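Local coordinates for outer membrane lipoprotein carrier protein LolA (Thermus thermophilus, PDB 2YZY) that is uncharacterized but probably carries lipoproteins or another lipid-bearing ligand across the periplasm, at residues A[9-14]-A[148-153]; A[65-70]-A[190-195]; A[129-134]-A[153-158]. All blocks are in the same frame, centred on the assembly; numbering follows the deposited sequence.

Contact 1 of 3, residues A[9-14]-A[148-153]; sequences QEILDR and LYILKA
I11 and I150 form the centre of this contact. I11 of helix 7-18 and I150 of strand 145-151 each point toward the other segment. The branch that touches is the same in both: I11 CG2 lies 3.9 Å from I150 CG2. The two side chains run past each other in opposite directions, so they meet alongside rather than end to end. I11 CG2 also lies close to CB and CG1 of I150, 4.1 Å from each, and so rests against the branch point as well as the methyl. In both isoleucines CG2 is anti to the backbone N (chi1 -65° in I11, -55° in I150). This turns the short branch of each toward the other.

One residue further along the helix, L12 makes a lighter touch. Its side chain and that of L148 cross obliquely, methyl against methyl, with L12 CD2 4.1 Å from L148 CD2. No hydrogen bond joins the two segments.

Polar side chains of the helix pair among themselves, away from the isoleucine contact. Q9 NE2 donates to D13 OD1 at 2.9 Å. The acceptor lies in the amide plane of Q9, but the donor sits well above the carboxylate plane. E10 and R14 form a long salt bridge.

The arrangement is that of an amphipathic N-terminal helix packing its apolar side on strands, consistent with a LolA-like fold. I11 also touches W131 of strand 128-136 and L119 of strand 116-125. L148 also touches L117 of strand 116-125 and F160 of strand 156-163. Helix 7-18 therefore lies across several neighbouring strands.

Contact 2 of 3, residues A[65-70]-A[190-195]; sequences GNFTVI and RYPKDA
F67 on strand 67-70 reaches out to the loop 190-192, and its ring makes all the close contacts here. The ring contacts come first. P192 CD sits at the ring edge, near the ring plane, 3.9 Å from both CZ and CE2 of F67. F67 and P192 approach from opposite directions. Y191 adds its CB, 4.2 Å from F67 CZ, while its own ring leads away. The carbonyl O of R190 lies 3.7 Å from F67 CZ, obliquely to the ring. The chi1 of F67 is 68°, which places CG between the backbone N and the carbonyl carbon and sends the ring toward the loop.

In the fold, this loop joins helix 185-188 to the last strand, 196-199, an outermost strand at one end of the strand array of this LolA-like fold. F67 therefore links an inner strand to the C-terminal part of the chain. An alanine here would remove the ring, and this would probably open a gap beside P192 and deprive R54 of its cation-pi partner.

The polar contacts gather around R190. R190 O accepts a hydrogen bond from R54 NH1. R190 NH1 bonds to Q187 O, and R190 NH2 forms a salt bridge to E56.

Aromatic packing continues to Y78, whose ring meets that of F67 with the planes about 30° apart. P192 opens a type I beta turn that ends at A195, with A195 N bonded to P192 O at 3.1 Å.

Contact 3 of 3, residues A[129-134]-A[153-158]; sequences MAWKLV and ADPRPL
A130 and W131 meet L158 and P155 across a three-stranded antiparallel meander. Strands 128-136, 145-151 and 156-163 follow each other in the chain. This contact joins strand 128-136 to the start of strand 156-163 and to the turn leading into it. A130 and W131 are consecutive in their strand, and their side chains leave on opposite faces. A130 CB meets the methyl L158 CD1 at 4.2 Å. W131 approaches P155 with the six-membered part of its indole. P155 CG sits at the edge of that ring, near its plane, 4.4 Å from W131 CZ3. With chi1 at -73°, W131 CG lies beside its backbone N, and the indole extends toward the turn that carries P155. W131 also touches I11 of helix 7-18, which covers this face.

One water joins the two backbones. It donates to M129 O at 2.8 Å and accepts from A153 N at 2.9 Å. No direct hydrogen bond crosses between the segments. Within 153-158, D154 OD2 lies at the guanidinium edge of R156, in its plane, but this salt bridge is long, 3.8 Å from R156 NE. D154 OD1 also has a salt bridge to R180 and a hydrogen bond from N18.

The direct contact is thus apolar and light. Polar links run through the water, which bridges M129 O, also engaged by K152, to A153 N. D154, probably ionised, finds partners beyond these strands.

Overall arrangement
Contacts 1 and 3 lie together, their centres 5 Å apart, and share A153. Strand 145-151 of contact 1 runs between the two strands of contact 3, and backbone hydrogen bonds join it to strand 128-136. Contact 2 is on the other side of the chain's centre, with its centre 32 Å from both. Along the chain the order is 9-14, 65-70, 129-134, 148-153, 153-158, 190-195. Contact 3 therefore falls wholly between the halves of contact 2, whereas contact 1 interleaves with both. The N-terminal helix and the C-terminal loop thus pack on opposite sides of the chain's centre, on a run of strands that belongs to a LolA-like fold.

Contact 1 of 3, residues A[9-14]-A[148-153]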
ATOM      1  N   GLN A   9      -6.680  14.389   9.977  1.00 32.46           N
ATOM      2  CA  GLN A   9      -7.918  13.827   9.455  1.00 32.53           C
ATOM      3  C   GLN A   9      -8.337  14.542   8.177  1.00 31.30           C
ATOM      4  O   GLN A   9      -8.774  13.909   7.217  1.00 31.01           O
ATOM      5  CB  GLN A   9      -9.031  13.940  10.500  1.00 33.95           C
ATOM      6  CG  GLN A   9     -10.332  13.274  10.086  1.00 36.04           C
ATOM      7  CD  GLN A   9     -10.143  11.812   9.729  1.00 37.62           C
ATOM      8  OE1 GLN A   9      -9.682  11.015  10.547  1.00 39.02           O
ATOM      9  NE2 GLN A   9     -10.499  11.453   8.502  1.00 39.07           N
ATOM     10  N   GLU A  10      -8.196  15.865   8.166  1.00 30.20           N
ATOM     11  CA  GLU A  10      -8.556  16.658   6.997  1.00 29.64           C
ATOM     12  C   GLU A  10      -7.722  16.250   5.790  1.00 28.11           C
ATOM     13  O   GLU A  10      -8.231  16.144   4.674  1.00 27.09           O
ATOM     14  CB  GLU A  10      -8.341  18.147   7.276  1.00 31.87           C
ATOM     15  CG  GLU A  10      -8.548  19.029   6.054  1.00 34.96           C
ATOM     16  CD  GLU A  10      -8.289  20.495   6.337  1.00 38.19           C
ATOM     17  OE1 GLU A  10      -7.171  20.829   6.782  1.00 40.27           O
ATOM     18  OE2 GLU A  10      -9.203  21.314   6.110  1.00 39.22           O
ATOM     19  N   ILE A  11      -6.433  16.033   6.022  1.00 25.93           N
ATOM     20  CA  ILE A  11      -5.521  15.639   4.958  1.00 23.73           C
ATOM     21  C   ILE A  11      -5.884  14.261   4.421  1.00 22.99           C
ATOM     22  O   ILE A  11      -5.938  14.051   3.207  1.00 22.01           O
ATOM     23  CB  ILE A  11      -4.065  15.633   5.466  1.00 22.96           C
ATOM     24  CG1 ILE A  11      -3.649  17.060   5.830  1.00 22.43           C
ATOM     25  CG2 ILE A  11      -3.139  15.047   4.411  1.00 22.29           C
ATOM     26  CD1 ILE A  11      -2.275  17.168   6.446  1.00 22.54           C
ATOM     27  N   LEU A  12      -6.138  13.323   5.327  1.00 23.60           N
ATOM     28  CA  LEU A  12      -6.505  11.974   4.926  1.00 24.08           C
ATOM     29  C   LEU A  12      -7.799  12.009   4.121  1.00 24.70           C
ATOM     30  O   LEU A  12      -7.955  11.266   3.155  1.00 23.32           O
ATOM     31  CB  LEU A  12      -6.670  11.074   6.154  1.00 25.61           C
ATOM     32  CG  LEU A  12      -5.402  10.820   6.975  1.00 26.08           C
ATOM     33  CD1 LEU A  12      -5.722   9.887   8.134  1.00 28.15           C
ATOM     34  CD2 LEU A  12      -4.327  10.213   6.084  1.00 28.23           C
ATOM     35  N   ASP A  13      -8.724  12.882   4.517  1.00 24.73           N
ATOM     36  CA  ASP A  13      -9.993  13.002   3.807  1.00 25.52           C
ATOM     37  C   ASP A  13      -9.756  13.490   2.382  1.00 24.25           C
ATOM     38  O   ASP A  13     -10.411  13.031   1.448  1.00 24.59           O
ATOM     39  CB  ASP A  13     -10.938  13.969   4.532  1.00 28.53           C
ATOM     40  CG  ASP A  13     -11.344  13.469   5.906  1.00 31.33           C
ATOM     41  OD1 ASP A  13     -11.675  12.271   6.030  1.00 33.33           O
ATOM     42  OD2 ASP A  13     -11.344  14.276   6.862  1.00 34.85           O
ATOM     43  N   ARG A  14      -8.820  14.420   2.220  1.00 23.22           N
ATOM     44  CA  ARG A  14      -8.489  14.957   0.904  1.00 22.88           C
ATOM     45  C   ARG A  14      -7.909  13.856   0.021  1.00 21.08           C
ATOM     46  O   ARG A  14      -8.199  13.782  -1.173  1.00 20.63           O
ATOM     47  CB  ARG A  14      -7.475  16.096   1.028  1.00 25.61           C
ATOM     48  CG  ARG A  14      -8.008  17.347   1.711  1.00 29.67           C
ATOM     49  CD  ARG A  14      -6.924  18.411   1.819  1.00 33.17           C
ATOM     50  NE  ARG A  14      -7.422  19.649   2.413  1.00 35.36           N
ATOM     51  CZ  ARG A  14      -8.349  20.425   1.860  1.00 36.33           C
ATOM     52  NH1 ARG A  14      -8.883  20.096   0.691  1.00 37.61           N
ATOM     53  NH2 ARG A  14      -8.745  21.530   2.476  1.00 37.85           N
ATOM     54  N   LEU A 148       3.970   9.263   8.042  1.00 12.82           N
ATOM     55  CA  LEU A 148       3.226   9.134   6.795  1.00 12.67           C
ATOM     56  C   LEU A 148       3.394  10.446   6.043  1.00 11.74           C
ATOM     57  O   LEU A 148       3.044  11.507   6.553  1.00 13.59           O
ATOM     58  CB  LEU A 148       1.739   8.876   7.066  1.00 12.57           C
ATOM     59  CG  LEU A 148       0.824   8.838   5.831  1.00 12.08           C
ATOM     60  CD1 LEU A 148       1.312   7.776   4.851  1.00 12.06           C
ATOM     61  CD2 LEU A 148      -0.610   8.543   6.254  1.00 15.00           C
ATOM     62  N   TYR A 149       3.946  10.368   4.837  1.00  9.95           N
ATOM     63  CA  TYR A 149       4.178  11.552   4.016  1.00  9.72           C
ATOM     64  C   TYR A 149       3.154  11.637   2.895  1.00 11.26           C
ATOM     65  O   TYR A 149       2.978  10.686   2.127  1.00 11.98           O
ATOM     66  CB  TYR A 149       5.598  11.502   3.450  1.00 10.12           C
ATOM     67  CG  TYR A 149       6.656  11.528   4.529  1.00  9.67           C
ATOM     68  CD1 TYR A 149       7.173  12.735   4.996  1.00 10.79           C
ATOM     69  CD2 TYR A 149       7.110  10.348   5.116  1.00  9.76           C
ATOM     70  CE1 TYR A 149       8.120  12.766   6.021  1.00 11.19           C
ATOM     71  CE2 TYR A 149       8.054  10.366   6.140  1.00 11.50           C
ATOM     72  CZ  TYR A 149       8.554  11.581   6.586  1.00 10.28           C
ATOM     73  OH  TYR A 149       9.486  11.609   7.598  1.00 12.83           O
ATOM     74  N   ILE A 150       2.484  12.784   2.815  1.00 11.16           N
ATOM     75  CA  ILE A 150       1.443  13.024   1.818  1.00 12.63           C
ATOM     76  C   ILE A 150       1.787  14.204   0.913  1.00 11.46           C
ATOM     77  O   ILE A 150       2.026  15.315   1.393  1.00 13.76           O
ATOM     78  CB  ILE A 150       0.090  13.332   2.506  1.00 12.27           C
ATOM     79  CG1 ILE A 150      -0.280  12.207   3.481  1.00 13.27           C
ATOM     80  CG2 ILE A 150      -0.998  13.547   1.453  1.00 13.47           C
ATOM     81  CD1 ILE A 150      -0.458  10.837   2.831  1.00 13.64           C
ATOM     82  N   LEU A 151       1.808  13.961  -0.396  1.00 11.81           N
ATOM     83  CA  LEU A 151       2.097  15.013  -1.368  1.00 12.33           C
ATOM     84  C   LEU A 151       1.003  16.078  -1.242  1.00 14.57           C
ATOM     85  O   LEU A 151      -0.182  15.754  -1.212  1.00 14.35           O
ATOM     86  CB  LEU A 151       2.103  14.430  -2.788  1.00 14.14           C
ATOM     87  CG  LEU A 151       2.426  15.383  -3.945  1.00 14.92           C
ATOM     88  CD1 LEU A 151       3.839  15.916  -3.798  1.00 17.14           C
ATOM     89  CD2 LEU A 151       2.284  14.645  -5.270  1.00 15.81           C
ATOM     90  N   LYS A 152       1.395  17.348  -1.163  1.00 16.74           N
ATOM     91  CA  LYS A 152       0.417  18.429  -1.019  1.00 18.26           C
ATOM     92  C   LYS A 152      -0.334  18.814  -2.294  1.00 18.65           C
ATOM     93  O   LYS A 152      -1.559  18.931  -2.280  1.00 19.57           O
ATOM     94  CB  LYS A 152       1.090  19.681  -0.441  1.00 20.34           C
ATOM     95  CG  LYS A 152       1.550  19.533   1.004  1.00 23.03           C
ATOM     96  CD  LYS A 152       2.190  20.816   1.530  1.00 26.53           C
ATOM     97  CE  LYS A 152       1.196  21.965   1.589  1.00 28.22           C
ATOM     98  NZ  LYS A 152       1.826  23.219   2.098  1.00 30.60           N
ATOM     99  N   ALA A 153       0.400  19.012  -3.386  1.00 19.79           N
ATOM    100  CA  ALA A 153      -0.194  19.420  -4.662  1.00 21.40           C
ATOM    101  C   ALA A 153      -1.225  18.445  -5.224  1.00 22.46           C
ATOM    102  O   ALA A 153      -2.211  18.858  -5.835  1.00 23.98           O
ATOM    103  CB  ALA A 153       0.908  19.654  -5.686  1.00 21.76           C
TER

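Contact 2 of 3, residues A[65-70]-A[190-195]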
ATOM      1  N   GLY A  65       6.351 -12.893  -7.746  1.00  7.60           N
ATOM      2  CA  GLY A  65       5.273 -13.583  -8.442  1.00  7.85           C
ATOM      3  C   GLY A  65       3.970 -13.680  -7.671  1.00  7.68           C
ATOM      4  O   GLY A  65       2.918 -13.945  -8.254  1.00  8.57           O
ATOM      5  N   ASN A  66       4.038 -13.483  -6.359  1.00  7.11           N
ATOM      6  CA  ASN A  66       2.846 -13.532  -5.513  1.00  6.37           C
ATOM      7  C   ASN A  66       1.985 -12.311  -5.779  1.00  6.63           C
ATOM      8  O   ASN A  66       2.457 -11.302  -6.299  1.00  7.88           O
ATOM      9  CB  ASN A  66       3.214 -13.479  -4.026  1.00  7.13           C
ATOM     10  CG  ASN A  66       3.903 -14.729  -3.538  1.00  5.94           C
ATOM     11  OD1 ASN A  66       4.308 -15.583  -4.326  1.00  8.21           O
ATOM     12  ND2 ASN A  66       4.060 -14.835  -2.217  1.00  9.91           N
ATOM     13  N   PHE A  67       0.710 -12.407  -5.429  1.00  7.49           N
ATOM     14  CA  PHE A  67      -0.162 -11.256  -5.550  1.00  8.01           C
ATOM     15  C   PHE A  67      -1.305 -11.405  -4.568  1.00  7.92           C
ATOM     16  O   PHE A  67      -1.616 -12.511  -4.108  1.00  8.54           O
ATOM     17  CB  PHE A  67      -0.665 -11.049  -6.999  1.00  7.84           C
ATOM     18  CG  PHE A  67      -1.607 -12.110  -7.501  1.00  8.66           C
ATOM     19  CD1 PHE A  67      -2.960 -12.087  -7.161  1.00  7.75           C
ATOM     20  CD2 PHE A  67      -1.148 -13.103  -8.359  1.00  9.17           C
ATOM     21  CE1 PHE A  67      -3.841 -13.039  -7.675  1.00  8.12           C
ATOM     22  CE2 PHE A  67      -2.022 -14.063  -8.880  1.00  8.95           C
ATOM     23  CZ  PHE A  67      -3.372 -14.028  -8.535  1.00  7.80           C
ATOM     24  N   THR A  68      -1.890 -10.273  -4.210  1.00  7.70           N
ATOM     25  CA  THR A  68      -3.003 -10.242  -3.279  1.00  8.21           C
ATOM     26  C   THR A  68      -4.140  -9.463  -3.912  1.00  9.22           C
ATOM     27  O   THR A  68      -3.930  -8.390  -4.474  1.00 10.14           O
ATOM     28  CB  THR A  68      -2.611  -9.539  -1.970  1.00  9.01           C
ATOM     29  OG1 THR A  68      -1.532 -10.245  -1.352  1.00 12.02           O
ATOM     30  CG2 THR A  68      -3.796  -9.490  -1.015  1.00 11.12           C
ATOM     31  N   VAL A  69      -5.345 -10.016  -3.843  1.00  9.42           N
ATOM     32  CA  VAL A  69      -6.511  -9.332  -4.382  1.00 10.80           C
ATOM     33  C   VAL A  69      -7.438  -9.088  -3.201  1.00 12.10           C
ATOM     34  O   VAL A  69      -7.763 -10.014  -2.457  1.00 13.00           O
ATOM     35  CB  VAL A  69      -7.247 -10.174  -5.440  1.00 10.31           C
ATOM     36  CG1 VAL A  69      -8.493  -9.426  -5.920  1.00 14.57           C
ATOM     37  CG2 VAL A  69      -6.327 -10.443  -6.616  1.00 12.61           C
ATOM     38  N   ILE A  70      -7.840  -7.838  -3.013  1.00 13.35           N
ATOM     39  CA  ILE A  70      -8.724  -7.511  -1.905  1.00 17.86           C
ATOM     40  C   ILE A  70     -10.053  -6.984  -2.418  1.00 19.61           C
ATOM     41  O   ILE A  70     -10.101  -6.144  -3.316  1.00 18.92           O
ATOM     42  CB  ILE A  70      -8.091  -6.455  -0.971  1.00 19.73           C
ATOM     43  CG1 ILE A  70      -6.750  -6.968  -0.441  1.00 21.52           C
ATOM     44  CG2 ILE A  70      -9.029  -6.161   0.198  1.00 21.83           C
ATOM     45  CD1 ILE A  70      -5.966  -5.942   0.339  1.00 24.88           C
ATOM     46  N   ARG A 190      -7.975 -11.426 -12.107  1.00 10.80           N
ATOM     47  CA  ARG A 190      -7.402 -12.537 -12.858  1.00 10.78           C
ATOM     48  C   ARG A 190      -6.576 -13.413 -11.923  1.00 10.78           C
ATOM     49  O   ARG A 190      -6.022 -12.933 -10.930  1.00 10.21           O
ATOM     50  CB  ARG A 190      -6.524 -12.020 -14.003  1.00  8.61           C
ATOM     51  CG  ARG A 190      -5.214 -11.365 -13.579  1.00  8.06           C
ATOM     52  CD  ARG A 190      -4.513 -10.780 -14.798  1.00  7.74           C
ATOM     53  NE  ARG A 190      -3.143 -10.355 -14.507  1.00  8.34           N
ATOM     54  CZ  ARG A 190      -2.817  -9.283 -13.790  1.00  7.89           C
ATOM     55  NH1 ARG A 190      -3.760  -8.500 -13.280  1.00  9.48           N
ATOM     56  NH2 ARG A 190      -1.536  -9.001 -13.575  1.00  9.07           N
ATOM     57  N   TYR A 191      -6.500 -14.702 -12.239  1.00 11.57           N
ATOM     58  CA  TYR A 191      -5.745 -15.649 -11.427  1.00 12.16           C
ATOM     59  C   TYR A 191      -5.353 -16.860 -12.268  1.00 13.09           C
ATOM     60  O   TYR A 191      -5.983 -17.148 -13.287  1.00 13.85           O
ATOM     61  CB  TYR A 191      -6.599 -16.110 -10.239  1.00 14.46           C
ATOM     62  CG  TYR A 191      -7.834 -16.873 -10.665  1.00 17.48           C
ATOM     63  CD1 TYR A 191      -7.762 -18.225 -11.001  1.00 19.97           C
ATOM     64  CD2 TYR A 191      -9.062 -16.228 -10.795  1.00 19.38           C
ATOM     65  CE1 TYR A 191      -8.882 -18.915 -11.460  1.00 19.83           C
ATOM     66  CE2 TYR A 191     -10.189 -16.909 -11.254  1.00 19.56           C
ATOM     67  CZ  TYR A 191     -10.090 -18.250 -11.585  1.00 20.87           C
ATOM     68  OH  TYR A 191     -11.199 -18.925 -12.049  1.00 23.96           O
ATOM     69  N   PRO A 192      -4.300 -17.580 -11.857  1.00 11.71           N
ATOM     70  CA  PRO A 192      -3.852 -18.765 -12.592  1.00 14.23           C
ATOM     71  C   PRO A 192      -4.940 -19.828 -12.506  1.00 15.57           C
ATOM     72  O   PRO A 192      -5.355 -20.212 -11.414  1.00 14.39           O
ATOM     73  CB  PRO A 192      -2.583 -19.173 -11.846  1.00 14.37           C
ATOM     74  CG  PRO A 192      -2.071 -17.863 -11.312  1.00 14.97           C
ATOM     75  CD  PRO A 192      -3.333 -17.219 -10.806  1.00 13.49           C
ATOM     76  N   LYS A 193      -5.401 -20.303 -13.658  1.00 17.89           N
ATOM     77  CA  LYS A 193      -6.463 -21.294 -13.691  1.00 19.59           C
ATOM     78  C   LYS A 193      -6.127 -22.611 -12.997  1.00 18.86           C
ATOM     79  O   LYS A 193      -7.026 -23.332 -12.567  1.00 20.07           O
ATOM     80  CB  LYS A 193      -6.877 -21.565 -15.140  1.00 21.99           C
ATOM     81  CG  LYS A 193      -7.423 -20.342 -15.868  1.00 26.26           C
ATOM     82  CD  LYS A 193      -8.605 -19.737 -15.125  1.00 27.15           C
ATOM     83  CE  LYS A 193      -9.272 -18.644 -15.943  1.00 29.35           C
ATOM     84  NZ  LYS A 193      -9.853 -19.187 -17.200  1.00 30.94           N
ATOM     85  N   ASP A 194      -4.840 -22.916 -12.876  1.00 18.17           N
ATOM     86  CA  ASP A 194      -4.413 -24.158 -12.242  1.00 17.88           C
ATOM     87  C   ASP A 194      -4.040 -23.987 -10.767  1.00 16.66           C
ATOM     88  O   ASP A 194      -3.471 -24.894 -10.162  1.00 15.86           O
ATOM     89  CB  ASP A 194      -3.224 -24.744 -13.007  1.00 20.06           C
ATOM     90  CG  ASP A 194      -1.969 -23.909 -12.866  1.00 22.34           C
ATOM     91  OD1 ASP A 194      -2.071 -22.667 -12.878  1.00 21.77           O
ATOM     92  OD2 ASP A 194      -0.873 -24.496 -12.750  1.00 26.90           O
ATOM     93  N   ALA A 195      -4.360 -22.834 -10.186  1.00 13.79           N
ATOM     94  CA  ALA A 195      -4.036 -22.596  -8.781  1.00 13.57           C
ATOM     95  C   ALA A 195      -4.763 -23.575  -7.865  1.00 13.52           C
ATOM     96  O   ALA A 195      -5.912 -23.944  -8.116  1.00 14.50           O
ATOM     97  CB  ALA A 195      -4.387 -21.153  -8.389  1.00 12.42           C
TER

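Contact 3 of 3, residues A[129-134]-A[153-158]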
ATOM      1  N   MET A 129       6.559  19.541  -2.225  1.00 21.02           N
ATOM      2  CA  MET A 129       6.188  19.754  -0.833  1.00 20.44           C
ATOM      3  C   MET A 129       5.196  18.698  -0.372  1.00 19.63           C
ATOM      4  O   MET A 129       4.245  18.366  -1.081  1.00 18.26           O
ATOM      5  CB  MET A 129       5.587  21.147  -0.638  1.00 22.65           C
ATOM      6  CG  MET A 129       6.592  22.280  -0.773  1.00 25.39           C
ATOM      7  SD  MET A 129       8.043  22.027   0.269  1.00 29.76           S
ATOM      8  CE  MET A 129       7.276  21.761   1.865  1.00 19.80           C
ATOM      9  N   ALA A 130       5.427  18.173   0.824  1.00 17.22           N
ATOM     10  CA  ALA A 130       4.562  17.149   1.382  1.00 16.54           C
ATOM     11  C   ALA A 130       4.299  17.398   2.857  1.00 15.95           C
ATOM     12  O   ALA A 130       5.070  18.084   3.533  1.00 18.32           O
ATOM     13  CB  ALA A 130       5.205  15.780   1.204  1.00 17.00           C
ATOM     14  N   TRP A 131       3.196  16.845   3.343  1.00 14.55           N
ATOM     15  CA  TRP A 131       2.841  16.950   4.749  1.00 14.51           C
ATOM     16  C   TRP A 131       3.448  15.740   5.439  1.00 14.69           C
ATOM     17  O   TRP A 131       3.422  14.634   4.892  1.00 13.97           O
ATOM     18  CB  TRP A 131       1.325  16.885   4.945  1.00 16.79           C
ATOM     19  CG  TRP A 131       0.571  18.094   4.515  1.00 19.45           C
ATOM     20  CD1 TRP A 131       0.659  19.350   5.046  1.00 20.40           C
ATOM     21  CD2 TRP A 131      -0.441  18.154   3.504  1.00 21.35           C
ATOM     22  NE1 TRP A 131      -0.241  20.186   4.431  1.00 22.14           N
ATOM     23  CE2 TRP A 131      -0.930  19.479   3.480  1.00 22.83           C
ATOM     24  CE3 TRP A 131      -0.986  17.215   2.617  1.00 22.53           C
ATOM     25  CZ2 TRP A 131      -1.940  19.891   2.603  1.00 23.94           C
ATOM     26  CZ3 TRP A 131      -1.992  17.625   1.744  1.00 23.79           C
ATOM     27  CH2 TRP A 131      -2.457  18.954   1.746  1.00 24.58           C
ATOM     28  N   LYS A 132       4.007  15.946   6.625  1.00 13.64           N
ATOM     29  CA  LYS A 132       4.570  14.845   7.392  1.00 13.51           C
ATOM     30  C   LYS A 132       3.631  14.582   8.563  1.00 13.86           C
ATOM     31  O   LYS A 132       3.475  15.431   9.443  1.00 14.14           O
ATOM     32  CB  LYS A 132       5.963  15.186   7.937  1.00 11.67           C
ATOM     33  CG  LYS A 132       6.544  14.085   8.837  1.00 12.59           C
ATOM     34  CD  LYS A 132       7.816  14.535   9.555  1.00 11.63           C
ATOM     35  CE  LYS A 132       8.341  13.449  10.488  1.00 12.29           C
ATOM     36  NZ  LYS A 132       9.341  13.987  11.463  1.00 12.11           N
ATOM     37  N   LEU A 133       2.984  13.422   8.557  1.00 14.07           N
ATOM     38  CA  LEU A 133       2.080  13.057   9.638  1.00 16.56           C
ATOM     39  C   LEU A 133       2.812  12.079  10.544  1.00 15.71           C
ATOM     40  O   LEU A 133       3.579  11.239  10.075  1.00 15.43           O
ATOM     41  CB  LEU A 133       0.813  12.397   9.088  1.00 15.80           C
ATOM     42  CG  LEU A 133      -0.009  13.156   8.041  1.00 18.36           C
ATOM     43  CD1 LEU A 133      -1.235  12.322   7.676  1.00 17.75           C
ATOM     44  CD2 LEU A 133      -0.430  14.511   8.582  1.00 20.10           C
ATOM     45  N   VAL A 134       2.587  12.195  11.847  1.00 17.24           N
ATOM     46  CA  VAL A 134       3.235  11.311  12.801  1.00 18.86           C
ATOM     47  C   VAL A 134       2.215  10.772  13.792  1.00 20.13           C
ATOM     48  O   VAL A 134       1.230  11.438  14.103  1.00 20.36           O
ATOM     49  CB  VAL A 134       4.366  12.046  13.561  1.00 19.57           C
ATOM     50  CG1 VAL A 134       5.459  12.452  12.589  1.00 20.25           C
ATOM     51  CG2 VAL A 134       3.816  13.276  14.265  1.00 20.68           C
ATOM     52  N   ALA A 153       0.400  19.012  -3.386  1.00 19.79           N
ATOM     53  CA  ALA A 153      -0.194  19.420  -4.662  1.00 21.40           C
ATOM     54  C   ALA A 153      -1.225  18.445  -5.224  1.00 22.46           C
ATOM     55  O   ALA A 153      -2.211  18.858  -5.835  1.00 23.98           O
ATOM     56  CB  ALA A 153       0.908  19.654  -5.686  1.00 21.76           C
ATOM     57  N   ASP A 154      -0.986  17.155  -5.026  1.00 21.81           N
ATOM     58  CA  ASP A 154      -1.889  16.111  -5.502  1.00 20.82           C
ATOM     59  C   ASP A 154      -1.938  15.085  -4.374  1.00 20.05           C
ATOM     60  O   ASP A 154      -1.248  14.068  -4.414  1.00 19.07           O
ATOM     61  CB  ASP A 154      -1.334  15.494  -6.792  1.00 23.39           C
ATOM     62  CG  ASP A 154      -2.230  14.408  -7.362  1.00 23.59           C
ATOM     63  OD1 ASP A 154      -3.467  14.547  -7.280  1.00 25.04           O
ATOM     64  OD2 ASP A 154      -1.694  13.421  -7.907  1.00 27.06           O
ATOM     65  N   PRO A 155      -2.759  15.355  -3.345  1.00 18.34           N
ATOM     66  CA  PRO A 155      -2.943  14.514  -2.158  1.00 16.88           C
ATOM     67  C   PRO A 155      -2.931  13.006  -2.364  1.00 16.21           C
ATOM     68  O   PRO A 155      -3.913  12.418  -2.813  1.00 16.43           O
ATOM     69  CB  PRO A 155      -4.266  15.011  -1.589  1.00 20.23           C
ATOM     70  CG  PRO A 155      -4.206  16.469  -1.900  1.00 19.12           C
ATOM     71  CD  PRO A 155      -3.721  16.475  -3.330  1.00 19.50           C
ATOM     72  N   ARG A 156      -1.804  12.393  -2.014  1.00 15.08           N
ATOM     73  CA  ARG A 156      -1.620  10.952  -2.119  1.00 13.74           C
ATOM     74  C   ARG A 156      -0.386  10.591  -1.297  1.00 11.99           C
ATOM     75  O   ARG A 156       0.498  11.426  -1.092  1.00 11.43           O
ATOM     76  CB  ARG A 156      -1.438  10.530  -3.582  1.00 13.63           C
ATOM     77  CG  ARG A 156      -0.176  11.035  -4.262  1.00 12.98           C
ATOM     78  CD  ARG A 156      -0.244  10.770  -5.766  1.00 12.88           C
ATOM     79  NE  ARG A 156       0.966  11.183  -6.471  1.00 15.18           N
ATOM     80  CZ  ARG A 156       2.130  10.538  -6.419  1.00 16.53           C
ATOM     81  NH1 ARG A 156       2.252   9.435  -5.693  1.00 14.47           N
ATOM     82  NH2 ARG A 156       3.175  11.001  -7.094  1.00 19.67           N
ATOM     83  N   PRO A 157      -0.318   9.347  -0.801  1.00 12.40           N
ATOM     84  CA  PRO A 157       0.819   8.902   0.007  1.00 11.29           C
ATOM     85  C   PRO A 157       2.106   8.766  -0.793  1.00 11.57           C
ATOM     86  O   PRO A 157       2.101   8.307  -1.936  1.00 11.44           O
ATOM     87  CB  PRO A 157       0.358   7.550   0.560  1.00 12.20           C
ATOM     88  CG  PRO A 157      -1.146   7.586   0.420  1.00 17.40           C
ATOM     89  CD  PRO A 157      -1.339   8.291  -0.887  1.00 13.84           C
ATOM     90  N   LEU A 158       3.214   9.166  -0.183  1.00  9.85           N
ATOM     91  CA  LEU A 158       4.505   9.068  -0.841  1.00  8.35           C
ATOM     92  C   LEU A 158       5.449   8.152  -0.084  1.00  7.77           C
ATOM     93  O   LEU A 158       6.348   7.553  -0.679  1.00  9.40           O
ATOM     94  CB  LEU A 158       5.165  10.444  -0.950  1.00 11.53           C
ATOM     95  CG  LEU A 158       4.538  11.487  -1.870  1.00 11.62           C
ATOM     96  CD1 LEU A 158       5.312  12.794  -1.752  1.00 14.08           C
ATOM     97  CD2 LEU A 158       4.560  10.977  -3.301  1.00 13.53           C
TER
HETATM   98  O   HOH W   1       3.248  19.255  -3.498  1.00 23.97           O